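Local coordinates for ESAT-6/WXG100 secretion system protein (Streptococcus gallolyticus, PDB 7JQE) that is the EsaA subunit of a bacterial type VIIb secretion system, its extracellular region probably forming an elongated dimer that projects from the membrane, at residues L184-Y192 / V448-F457; R113-K124 / I483-P494. One frame throughout, in Å; residues are numbered along the deposited sequence.

Contact 1: residues L184-Y192 / V448-F457; sequences LGGTLPSEY and VANMYGNLTF. With EDO (1,2-ethanediol), chain D.
Pro-189 lies over one face of the Tyr-452 ring in a CH-pi contact, its CD 3.5 Å from the ring centroid and 16° off the ring normal. Tyr-452 carries its CG anti to the backbone N (chi1 -169°), which turns the ring onto the 184-192 loop. The Leu-188 and Tyr-452 side chains cross at about a right angle, with Leu-188 CD1 3.9 Å from Tyr-452 CD2, while the other leucine methyl, CD2, rests 4.1 Å from Ala-449 CB. At the far end Leu-184 CD2 packs on Leu-455 CG at 3.8 Å.

Between these apolar ends the two backbones run close. Gly-186 CA lies directly against the turn and makes a C-H...O contact with Tyr-452 O at 3.2 Å. Gly-185 N gives a weak hydrogen bond to Leu-455 O at 3.4 Å. The last residue of the type II turn (Met-451 to Asn-454) is tied back to the helix before it: Asn-454 ND2 donates to Asn-450 O at 2.7 Å, in the carbonyl plane. A 1,2-ethanediol, probably from the crystallisation liquor, bonds through O2 to Gly-185 O.

Tyr-452 OH is held by Asn-446 O of the second subunit, placing this crossing at the dimer interface. Phe-457 reaches helix 169-179, and Val-448 and Ala-449 pack against the end of helix 396-427.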
loop_
_atom_site.group_PDB
_atom_site.type_symbol
_atom_site.label_atom_id
_atom_site.label_comp_id
_atom_site.label_asym_id
_atom_site.label_seq_id
_atom_site.Cartn_x
_atom_site.Cartn_y
_atom_site.Cartn_z
ATOM N N LEU A 184 -27.029 -5.937 2.493
ATOM C CA LEU A 184 -26.336 -4.905 1.735
ATOM C C LEU A 184 -25.361 -4.147 2.631
ATOM O O LEU A 184 -25.620 -3.916 3.815
ATOM C CB LEU A 184 -27.341 -3.933 1.112
ATOM C CG LEU A 184 -28.320 -4.531 0.100
ATOM C CD1 LEU A 184 -29.169 -3.446 -0.546
ATOM C CD2 LEU A 184 -27.578 -5.330 -0.954
ATOM N N GLY A 185 -24.226 -3.763 2.054
ATOM C CA GLY A 185 -23.228 -3.016 2.797
ATOM C C GLY A 185 -22.198 -3.892 3.480
ATOM O O GLY A 185 -22.533 -4.952 4.018
ATOM N N GLY A 186 -20.937 -3.459 3.467
ATOM C CA GLY A 186 -19.848 -4.200 4.058
ATOM C C GLY A 186 -19.250 -3.492 5.263
ATOM O O GLY A 186 -19.624 -2.381 5.633
ATOM N N THR A 187 -18.292 -4.179 5.882
ATOM C CA THR A 187 -17.548 -3.647 7.018
ATOM C C THR A 187 -16.063 -3.893 6.794
ATOM O O THR A 187 -15.626 -5.046 6.735
ATOM C CB THR A 187 -18.003 -4.292 8.329
ATOM O OG1 THR A 187 -19.335 -3.864 8.638
ATOM C CG2 THR A 187 -17.073 -3.901 9.468
ATOM N N LEU A 188 -15.295 -2.818 6.667
ATOM C CA LEU A 188 -13.846 -2.950 6.513
ATOM C C LEU A 188 -13.249 -3.504 7.800
ATOM O O LEU A 188 -13.428 -2.897 8.863
ATOM C CB LEU A 188 -13.216 -1.600 6.174
ATOM C CG LEU A 188 -11.732 -1.583 5.789
ATOM C CD1 LEU A 188 -11.489 -2.326 4.473
ATOM C CD2 LEU A 188 -11.215 -0.155 5.700
ATOM N N PRO A 189 -12.550 -4.637 7.764
ATOM C CA PRO A 189 -11.930 -5.147 8.993
ATOM C C PRO A 189 -11.010 -4.102 9.609
ATOM O O PRO A 189 -10.300 -3.377 8.907
ATOM C CB PRO A 189 -11.144 -6.376 8.515
ATOM C CG PRO A 189 -11.756 -6.744 7.207
ATOM C CD PRO A 189 -12.204 -5.452 6.591
ATOM N N SER A 190 -11.028 -4.032 10.940
ATOM C CA SER A 190 -10.253 -3.029 11.657
ATOM C C SER A 190 -8.753 -3.307 11.644
ATOM O O SER A 190 -7.979 -2.439 12.062
ATOM C CB SER A 190 -10.743 -2.941 13.099
ATOM O OG SER A 190 -10.394 -4.119 13.803
ATOM N N GLU A 191 -8.327 -4.486 11.182
ATOM C CA GLU A 191 -6.907 -4.817 11.197
ATOM C C GLU A 191 -6.103 -3.922 10.264
ATOM O O GLU A 191 -4.911 -3.695 10.502
ATOM C CB GLU A 191 -6.696 -6.284 10.824
ATOM C CG GLU A 191 -6.904 -7.252 11.969
ATOM C CD GLU A 191 -8.349 -7.700 12.102
ATOM O OE1 GLU A 191 -9.211 -7.187 11.352
ATOM O OE2 GLU A 191 -8.620 -8.574 12.954
ATOM N N TYR A 192 -6.719 -3.415 9.195
ATOM C CA TYR A 192 -5.998 -2.502 8.314
ATOM C C TYR A 192 -5.583 -1.243 9.064
ATOM O O TYR A 192 -4.409 -0.856 9.050
ATOM C CB TYR A 192 -6.849 -2.155 7.093
ATOM C CG TYR A 192 -7.083 -3.329 6.172
ATOM C CD1 TYR A 192 -6.114 -3.725 5.262
ATOM C CD2 TYR A 192 -8.269 -4.047 6.219
ATOM C CE1 TYR A 192 -6.322 -4.800 4.422
ATOM C CE2 TYR A 192 -8.483 -5.124 5.384
ATOM C CZ TYR A 192 -7.510 -5.496 4.487
ATOM O OH TYR A 192 -7.722 -6.568 3.650
ATOM N N VAL A 448 -11.780 1.025 -1.655
ATOM C CA VAL A 448 -11.807 -0.255 -0.954
ATOM C C VAL A 448 -12.492 -0.109 0.397
ATOM O O VAL A 448 -13.208 -1.015 0.840
ATOM C CB VAL A 448 -10.382 -0.819 -0.811
ATOM C CG1 VAL A 448 -10.380 -2.034 0.109
ATOM C CG2 VAL A 448 -9.817 -1.175 -2.192
ATOM N N ALA A 449 -12.304 1.032 1.067
ATOM C CA ALA A 449 -12.920 1.217 2.374
ATOM C C ALA A 449 -14.433 1.126 2.291
ATOM O O ALA A 449 -15.088 0.731 3.261
ATOM C CB ALA A 449 -12.513 2.561 2.973
ATOM N N ASN A 450 -15.005 1.488 1.146
ATOM C CA ASN A 450 -16.450 1.520 0.996
ATOM C C ASN A 450 -17.016 0.291 0.302
ATOM O O ASN A 450 -18.211 0.029 0.449
ATOM C CB ASN A 450 -16.871 2.773 0.221
ATOM C CG ASN A 450 -18.367 2.833 -0.012
ATOM O OD1 ASN A 450 -19.143 3.001 0.926
ATOM N ND2 ASN A 450 -18.780 2.702 -1.269
HETATM N N MSE A 451 -16.191 -0.467 -0.421
HETATM C CA MSE A 451 -16.641 -1.588 -1.241
HETATM C C MSE A 451 -16.290 -2.969 -0.683
HETATM O O MSE A 451 -16.694 -3.989 -1.245
HETATM C CB MSE A 451 -16.066 -1.456 -2.653
HETATM C CG MSE A 451 -16.680 -0.327 -3.463
HETATM SE SE MSE A 451 -18.575 -0.694 -3.786
HETATM C CE MSE A 451 -19.081 0.887 -4.813
ATOM N N TYR A 452 -15.547 -3.015 0.417
ATOM C CA TYR A 452 -15.201 -4.294 1.032
ATOM C C TYR A 452 -16.460 -5.020 1.500
ATOM O O TYR A 452 -17.200 -4.516 2.347
ATOM C CB TYR A 452 -14.252 -4.063 2.203
ATOM C CG TYR A 452 -13.615 -5.315 2.772
ATOM C CD1 TYR A 452 -14.337 -6.173 3.595
ATOM C CD2 TYR A 452 -12.280 -5.622 2.508
ATOM C CE1 TYR A 452 -13.754 -7.313 4.126
ATOM C CE2 TYR A 452 -11.689 -6.759 3.035
ATOM C CZ TYR A 452 -12.428 -7.598 3.845
ATOM O OH TYR A 452 -11.838 -8.728 4.367
ATOM N N GLY A 453 -16.696 -6.208 0.952
ATOM C CA GLY A 453 -17.860 -7.008 1.325
ATOM C C GLY A 453 -19.168 -6.268 1.178
ATOM O O GLY A 453 -20.087 -6.473 1.981
ATOM N N ASN A 454 -19.278 -5.412 0.164
ATOM C CA ASN A 454 -20.408 -4.502 0.005
ATOM C C ASN A 454 -21.106 -4.781 -1.321
ATOM O O ASN A 454 -20.574 -4.456 -2.389
ATOM C CB ASN A 454 -19.943 -3.046 0.077
ATOM C CG ASN A 454 -21.077 -2.058 -0.142
ATOM O OD1 ASN A 454 -22.249 -2.435 -0.194
ATOM N ND2 ASN A 454 -20.729 -0.782 -0.261
ATOM N N LEU A 455 -22.290 -5.385 -1.257
ATOM C CA LEU A 455 -23.194 -5.412 -2.398
ATOM C C LEU A 455 -24.051 -4.156 -2.339
ATOM O O LEU A 455 -24.741 -3.918 -1.342
ATOM C CB LEU A 455 -24.068 -6.666 -2.395
ATOM C CG LEU A 455 -25.113 -6.696 -3.519
ATOM C CD1 LEU A 455 -24.426 -6.709 -4.878
ATOM C CD2 LEU A 455 -26.079 -7.875 -3.376
ATOM N N THR A 456 -23.984 -3.341 -3.384
ATOM C CA THR A 456 -24.751 -2.108 -3.438
ATOM C C THR A 456 -26.091 -2.353 -4.128
ATOM O O THR A 456 -26.261 -3.310 -4.887
ATOM C CB THR A 456 -23.983 -1.021 -4.185
ATOM O OG1 THR A 456 -23.716 -1.469 -5.519
ATOM C CG2 THR A 456 -22.649 -0.702 -3.477
ATOM N N PHE A 457 -27.050 -1.468 -3.850
ATOM C CA PHE A 457 -28.338 -1.546 -4.523
ATOM C C PHE A 457 -28.169 -1.641 -6.034
ATOM O O PHE A 457 -28.875 -2.411 -6.697
ATOM C CB PHE A 457 -29.191 -0.331 -4.161
ATOM C CG PHE A 457 -30.558 -0.353 -4.778
ATOM C CD1 PHE A 457 -31.591 -1.044 -4.170
ATOM C CD2 PHE A 457 -30.810 0.312 -5.967
ATOM C CE1 PHE A 457 -32.853 -1.073 -4.736
ATOM C CE2 PHE A 457 -32.072 0.291 -6.540
ATOM C CZ PHE A 457 -33.094 -0.405 -5.925
HETATM C C1 EDO D . -23.821 -6.653 6.431
HETATM O O1 EDO D . -23.825 -7.949 7.042
HETATM C C2 EDO D . -23.689 -5.580 7.507
HETATM O O2 EDO D . -23.824 -4.282 6.918
#

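Contact 2: residues R113-K124 / I483-P494; sequences RTELSDLLEEVK and IIELQSTIDSLP
An antiparallel helix pair forms this contact, with helix 102-135 lying against the C-terminal end of helix 462-491. Leu-120 and Leu-486 meet at its middle, sliding past each other in opposite directions with Leu-120 CD1 3.3 Å from Leu-486 CD2. Leu-120 divides its two methyls between neighbours: CD1 also touches Ile-483 CG2, and CD2 sits 3.5 Å from Gln-487 CG, where the two side chains cross at about a right angle. The Gln-487 chain bends at chi2 (-74°), and its NE2 lies beside the same methyl.

The short segments run at 161° to each other with their axes 9.8 Å apart at closest approach, nearly antiparallel, so the apolar side chains meet in sequence along the pair. Toward the N-terminal end of 113-124, Ile-490 extends CD1 over the backbone of Leu-116, 3.4 Å from Leu-116 C, and its CG1 lies against Leu-116 CB. Leu-116 CD2 in turn reaches Leu-486 CD1 at 4.0 Å. At the other end Val-123 CG1 packs on Ile-483 CG1 at 3.5 Å.

Past Ser-492, which leaves the helix and centres an inverse gamma turn, the chain folds Leu-493 back onto helix 102-135: its CD2 is 3.6 Å from Arg-113 CB. The Arg-113 chain bends at chi3 (-55°) and carries the guanidinium to the carbonyl of Leu-493, though the modelled NH1 contact there is too short to be trusted in detail. Ser-117 OG turns back to its own helix and donates to Arg-113 O at 3.1 Å; this oxygen also receives Ser-117 N, from the opposite face of its plane. Leu-116 meets Leu-116 of the second subunit, and Glu-115 packs on Thr-489 of that subunit.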
loop_
_atom_site.group_PDB
_atom_site.type_symbol
_atom_site.label_atom_id
_atom_site.label_comp_id
_atom_site.label_asym_id
_atom_site.label_seq_id
_atom_site.Cartn_x
_atom_site.Cartn_y
_atom_site.Cartn_z
ATOM N N ARG A 113 -72.289 -21.504 -1.245
ATOM C CA ARG A 113 -72.044 -20.281 -2.000
ATOM C C ARG A 113 -71.459 -19.192 -1.110
ATOM O O ARG A 113 -70.560 -18.453 -1.530
ATOM C CB ARG A 113 -73.342 -19.808 -2.650
ATOM C CG ARG A 113 -73.235 -18.519 -3.444
ATOM C CD ARG A 113 -74.617 -18.087 -3.910
ATOM N NE ARG A 113 -75.281 -19.153 -4.654
ATOM C CZ ARG A 113 -76.599 -19.300 -4.739
ATOM N NH1 ARG A 113 -77.113 -20.302 -5.438
ATOM N NH2 ARG A 113 -77.407 -18.451 -4.117
ATOM N N THR A 114 -71.954 -19.077 0.124
ATOM C CA THR A 114 -71.438 -18.055 1.030
ATOM C C THR A 114 -70.047 -18.417 1.539
ATOM O O THR A 114 -69.203 -17.532 1.734
ATOM C CB THR A 114 -72.406 -17.846 2.195
ATOM O OG1 THR A 114 -71.791 -17.019 3.189
ATOM C CG2 THR A 114 -72.792 -19.175 2.817
ATOM N N GLU A 115 -69.788 -19.707 1.763
ATOM C CA GLU A 115 -68.440 -20.132 2.128
ATOM C C GLU A 115 -67.439 -19.737 1.049
ATOM O O GLU A 115 -66.382 -19.168 1.344
ATOM C CB GLU A 115 -68.408 -21.643 2.363
ATOM C CG GLU A 115 -69.314 -22.138 3.482
ATOM C CD GLU A 115 -68.840 -21.707 4.857
ATOM O OE1 GLU A 115 -68.000 -20.785 4.937
ATOM O OE2 GLU A 115 -69.308 -22.294 5.857
ATOM N N LEU A 116 -67.763 -20.028 -0.213
ATOM C CA LEU A 116 -66.850 -19.696 -1.302
ATOM C C LEU A 116 -66.638 -18.191 -1.410
ATOM O O LEU A 116 -65.539 -17.736 -1.749
ATOM C CB LEU A 116 -67.374 -20.260 -2.622
ATOM C CG LEU A 116 -67.409 -21.786 -2.720
ATOM C CD1 LEU A 116 -67.835 -22.231 -4.114
ATOM C CD2 LEU A 116 -66.057 -22.378 -2.346
ATOM N N SER A 117 -67.678 -17.399 -1.134
ATOM C CA SER A 117 -67.513 -15.949 -1.170
ATOM C C SER A 117 -66.528 -15.470 -0.113
ATOM O O SER A 117 -65.806 -14.490 -0.335
ATOM C CB SER A 117 -68.862 -15.257 -0.993
ATOM O OG SER A 117 -69.726 -15.558 -2.075
ATOM N N ASP A 118 -66.488 -16.140 1.042
ATOM C CA ASP A 118 -65.491 -15.805 2.055
ATOM C C ASP A 118 -64.105 -16.275 1.634
ATOM O O ASP A 118 -63.119 -15.548 1.803
ATOM C CB ASP A 118 -65.881 -16.415 3.400
ATOM C CG ASP A 118 -67.235 -15.944 3.884
ATOM O OD1 ASP A 118 -67.585 -14.770 3.630
ATOM O OD2 ASP A 118 -67.955 -16.748 4.514
ATOM N N LEU A 119 -64.012 -17.491 1.091
ATOM C CA LEU A 119 -62.733 -17.974 0.582
ATOM C C LEU A 119 -62.171 -17.025 -0.466
ATOM O O LEU A 119 -60.958 -16.790 -0.516
ATOM C CB LEU A 119 -62.894 -19.382 0.008
ATOM C CG LEU A 119 -61.660 -20.009 -0.639
ATOM C CD1 LEU A 119 -60.510 -20.087 0.356
ATOM C CD2 LEU A 119 -61.979 -21.386 -1.196
ATOM N N LEU A 120 -63.042 -16.456 -1.304
ATOM C CA LEU A 120 -62.584 -15.537 -2.340
ATOM C C LEU A 120 -61.784 -14.386 -1.742
ATOM O O LEU A 120 -60.711 -14.033 -2.243
ATOM C CB LEU A 120 -63.776 -15.008 -3.134
ATOM C CG LEU A 120 -63.448 -14.373 -4.486
ATOM C CD1 LEU A 120 -62.964 -15.435 -5.458
ATOM C CD2 LEU A 120 -64.659 -13.645 -5.047
ATOM N N GLU A 121 -62.295 -13.785 -0.665
ATOM C CA GLU A 121 -61.604 -12.647 -0.066
ATOM C C GLU A 121 -60.261 -13.060 0.517
ATOM O O GLU A 121 -59.275 -12.321 0.409
ATOM C CB GLU A 121 -62.480 -12.002 1.004
ATOM C CG GLU A 121 -63.801 -11.476 0.480
ATOM C CD GLU A 121 -64.552 -10.668 1.516
ATOM O OE1 GLU A 121 -63.894 -9.935 2.285
ATOM O OE2 GLU A 121 -65.798 -10.772 1.565
ATOM N N GLU A 122 -60.202 -14.236 1.148
ATOM C CA GLU A 122 -58.923 -14.737 1.639
ATOM C C GLU A 122 -57.919 -14.878 0.502
ATOM O O GLU A 122 -56.729 -14.582 0.673
ATOM C CB GLU A 122 -59.120 -16.075 2.347
ATOM C CG GLU A 122 -59.966 -15.994 3.605
ATOM C CD GLU A 122 -59.252 -15.296 4.745
ATOM O OE1 GLU A 122 -58.022 -15.095 4.645
ATOM O OE2 GLU A 122 -59.919 -14.950 5.743
ATOM N N VAL A 123 -58.380 -15.326 -0.667
ATOM C CA VAL A 123 -57.482 -15.463 -1.810
ATOM C C VAL A 123 -57.048 -14.095 -2.320
ATOM O O VAL A 123 -55.916 -13.924 -2.785
ATOM C CB VAL A 123 -58.146 -16.293 -2.922
ATOM C CG1 VAL A 123 -57.268 -16.297 -4.162
ATOM C CG2 VAL A 123 -58.408 -17.712 -2.441
ATOM N N LYS A 124 -57.943 -13.105 -2.261
ATOM C CA LYS A 124 -57.571 -11.755 -2.676
ATOM C C LYS A 124 -56.490 -11.188 -1.768
ATOM O O LYS A 124 -55.596 -10.466 -2.228
ATOM C CB LYS A 124 -58.793 -10.835 -2.676
ATOM C CG LYS A 124 -60.010 -11.365 -3.426
ATOM C CD LYS A 124 -61.247 -10.515 -3.137
ATOM C CE LYS A 124 -62.498 -11.125 -3.756
ATOM N NZ LYS A 124 -63.760 -10.474 -3.281
ATOM N N ILE A 483 -58.768 -16.779 -8.783
ATOM C CA ILE A 483 -59.873 -15.917 -8.371
ATOM C C ILE A 483 -60.969 -15.911 -9.431
ATOM O O ILE A 483 -62.163 -15.965 -9.114
ATOM C CB ILE A 483 -59.362 -14.495 -8.082
ATOM C CG1 ILE A 483 -58.298 -14.525 -6.982
ATOM C CG2 ILE A 483 -60.515 -13.583 -7.700
ATOM C CD1 ILE A 483 -57.716 -13.173 -6.659
ATOM N N ILE A 484 -60.580 -15.841 -10.704
ATOM C CA ILE A 484 -61.560 -15.832 -11.785
ATOM C C ILE A 484 -62.382 -17.113 -11.761
ATOM O O ILE A 484 -63.613 -17.087 -11.884
ATOM C CB ILE A 484 -60.860 -15.632 -13.140
ATOM C CG1 ILE A 484 -60.345 -14.196 -13.265
ATOM C CG2 ILE A 484 -61.790 -15.984 -14.285
ATOM C CD1 ILE A 484 -59.575 -13.925 -14.545
ATOM N N GLU A 485 -61.714 -18.256 -11.593
ATOM C CA GLU A 485 -62.437 -19.523 -11.573
ATOM C C GLU A 485 -63.331 -19.636 -10.342
ATOM O O GLU A 485 -64.452 -20.150 -10.430
ATOM C CB GLU A 485 -61.456 -20.691 -11.646
ATOM C CG GLU A 485 -60.957 -20.971 -13.053
ATOM C CD GLU A 485 -59.890 -22.048 -13.096
ATOM O OE1 GLU A 485 -59.468 -22.516 -12.016
ATOM O OE2 GLU A 485 -59.472 -22.427 -14.210
ATOM N N LEU A 486 -62.860 -19.154 -9.189
ATOM C CA LEU A 486 -63.691 -19.206 -7.989
ATOM C C LEU A 486 -64.930 -18.330 -8.141
ATOM O O LEU A 486 -66.036 -18.740 -7.773
ATOM C CB LEU A 486 -62.880 -18.790 -6.762
ATOM C CG LEU A 486 -63.607 -18.860 -5.415
ATOM C CD1 LEU A 486 -64.250 -20.221 -5.207
ATOM C CD2 LEU A 486 -62.647 -18.549 -4.278
ATOM N N GLN A 487 -64.769 -17.122 -8.686
ATOM C CA GLN A 487 -65.932 -16.275 -8.940
ATOM C C GLN A 487 -66.877 -16.922 -9.942
ATOM O O GLN A 487 -68.102 -16.829 -9.799
ATOM C CB GLN A 487 -65.493 -14.899 -9.438
ATOM C CG GLN A 487 -65.603 -13.805 -8.394
ATOM C CD GLN A 487 -67.034 -13.392 -8.130
ATOM O OE1 GLN A 487 -67.653 -12.713 -8.947
ATOM N NE2 GLN A 487 -67.571 -13.802 -6.986
ATOM N N SER A 488 -66.326 -17.579 -10.965
ATOM C CA SER A 488 -67.161 -18.194 -11.992
ATOM C C SER A 488 -68.067 -19.264 -11.395
ATOM O O SER A 488 -69.271 -19.301 -11.675
ATOM C CB SER A 488 -66.278 -18.782 -13.095
ATOM O OG SER A 488 -67.061 -19.312 -14.152
ATOM N N THR A 489 -67.504 -20.147 -10.566
ATOM C CA THR A 489 -68.310 -21.196 -9.948
ATOM C C THR A 489 -69.283 -20.621 -8.928
ATOM O O THR A 489 -70.423 -21.091 -8.824
ATOM C CB THR A 489 -67.410 -22.248 -9.303
ATOM O OG1 THR A 489 -66.270 -21.612 -8.713
ATOM C CG2 THR A 489 -66.943 -23.251 -10.342
ATOM N N ILE A 490 -68.864 -19.609 -8.165
ATOM C CA ILE A 490 -69.803 -18.940 -7.268
ATOM C C ILE A 490 -70.977 -18.383 -8.062
ATOM O O ILE A 490 -72.144 -18.614 -7.724
ATOM C CB ILE A 490 -69.102 -17.833 -6.462
ATOM C CG1 ILE A 490 -67.997 -18.418 -5.584
ATOM C CG2 ILE A 490 -70.122 -17.086 -5.606
ATOM C CD1 ILE A 490 -67.373 -17.406 -4.649
ATOM N N ASP A 491 -70.684 -17.637 -9.131
ATOM C CA ASP A 491 -71.746 -17.124 -9.992
ATOM C C ASP A 491 -72.604 -18.262 -10.538
ATOM O O ASP A 491 -73.827 -18.266 -10.372
ATOM C CB ASP A 491 -71.146 -16.300 -11.133
ATOM C CG ASP A 491 -70.740 -14.904 -10.697
ATOM O OD1 ASP A 491 -71.007 -14.540 -9.531
ATOM O OD2 ASP A 491 -70.152 -14.169 -11.520
ATOM N N SER A 492 -71.973 -19.244 -11.186
ATOM C CA SER A 492 -72.684 -20.401 -11.732
ATOM C C SER A 492 -72.925 -21.427 -10.622
ATOM O O SER A 492 -72.275 -22.472 -10.533
ATOM C CB SER A 492 -71.905 -21.001 -12.895
ATOM O OG SER A 492 -71.815 -20.089 -13.978
ATOM N N LEU A 493 -73.896 -21.106 -9.763
ATOM C CA LEU A 493 -74.259 -21.941 -8.623
ATOM C C LEU A 493 -75.652 -21.554 -8.139
ATOM O O LEU A 493 -75.804 -20.538 -7.446
ATOM C CB LEU A 493 -73.231 -21.790 -7.498
ATOM C CG LEU A 493 -73.373 -22.711 -6.284
ATOM C CD1 LEU A 493 -73.026 -24.144 -6.648
ATOM C CD2 LEU A 493 -72.506 -22.231 -5.135
ATOM N N PRO A 494 -76.700 -22.321 -8.501
ATOM C CA PRO A 494 -78.097 -22.010 -8.171
ATOM C C PRO A 494 -78.522 -22.533 -6.803
ATOM O O PRO A 494 -79.611 -22.176 -6.354
ATOM C CB PRO A 494 -78.876 -22.717 -9.282
ATOM C CG PRO A 494 -78.052 -23.914 -9.574
ATOM C CD PRO A 494 -76.604 -23.503 -9.376
#

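How the contacts relate
The two contacts sit at different levels of one elongated chain: their centres are 52 Å apart and their nearest atoms about 25 Å, with no touch between them. Contact 2 joins the opposite ends of the modelled chain, and the intervening chain, which contains both segments of contact 1, runs away along the long axis and comes back. Contact 1 is a second crossing of the outgoing and returning chain, nearer the chain's centre, and helix 448-451 is followed directly by the helix 462-491 used in contact 2. Loops and a turn meet in the first, antiparallel helices in the second. Both touch the second subunit, so dimer contacts recur at each level.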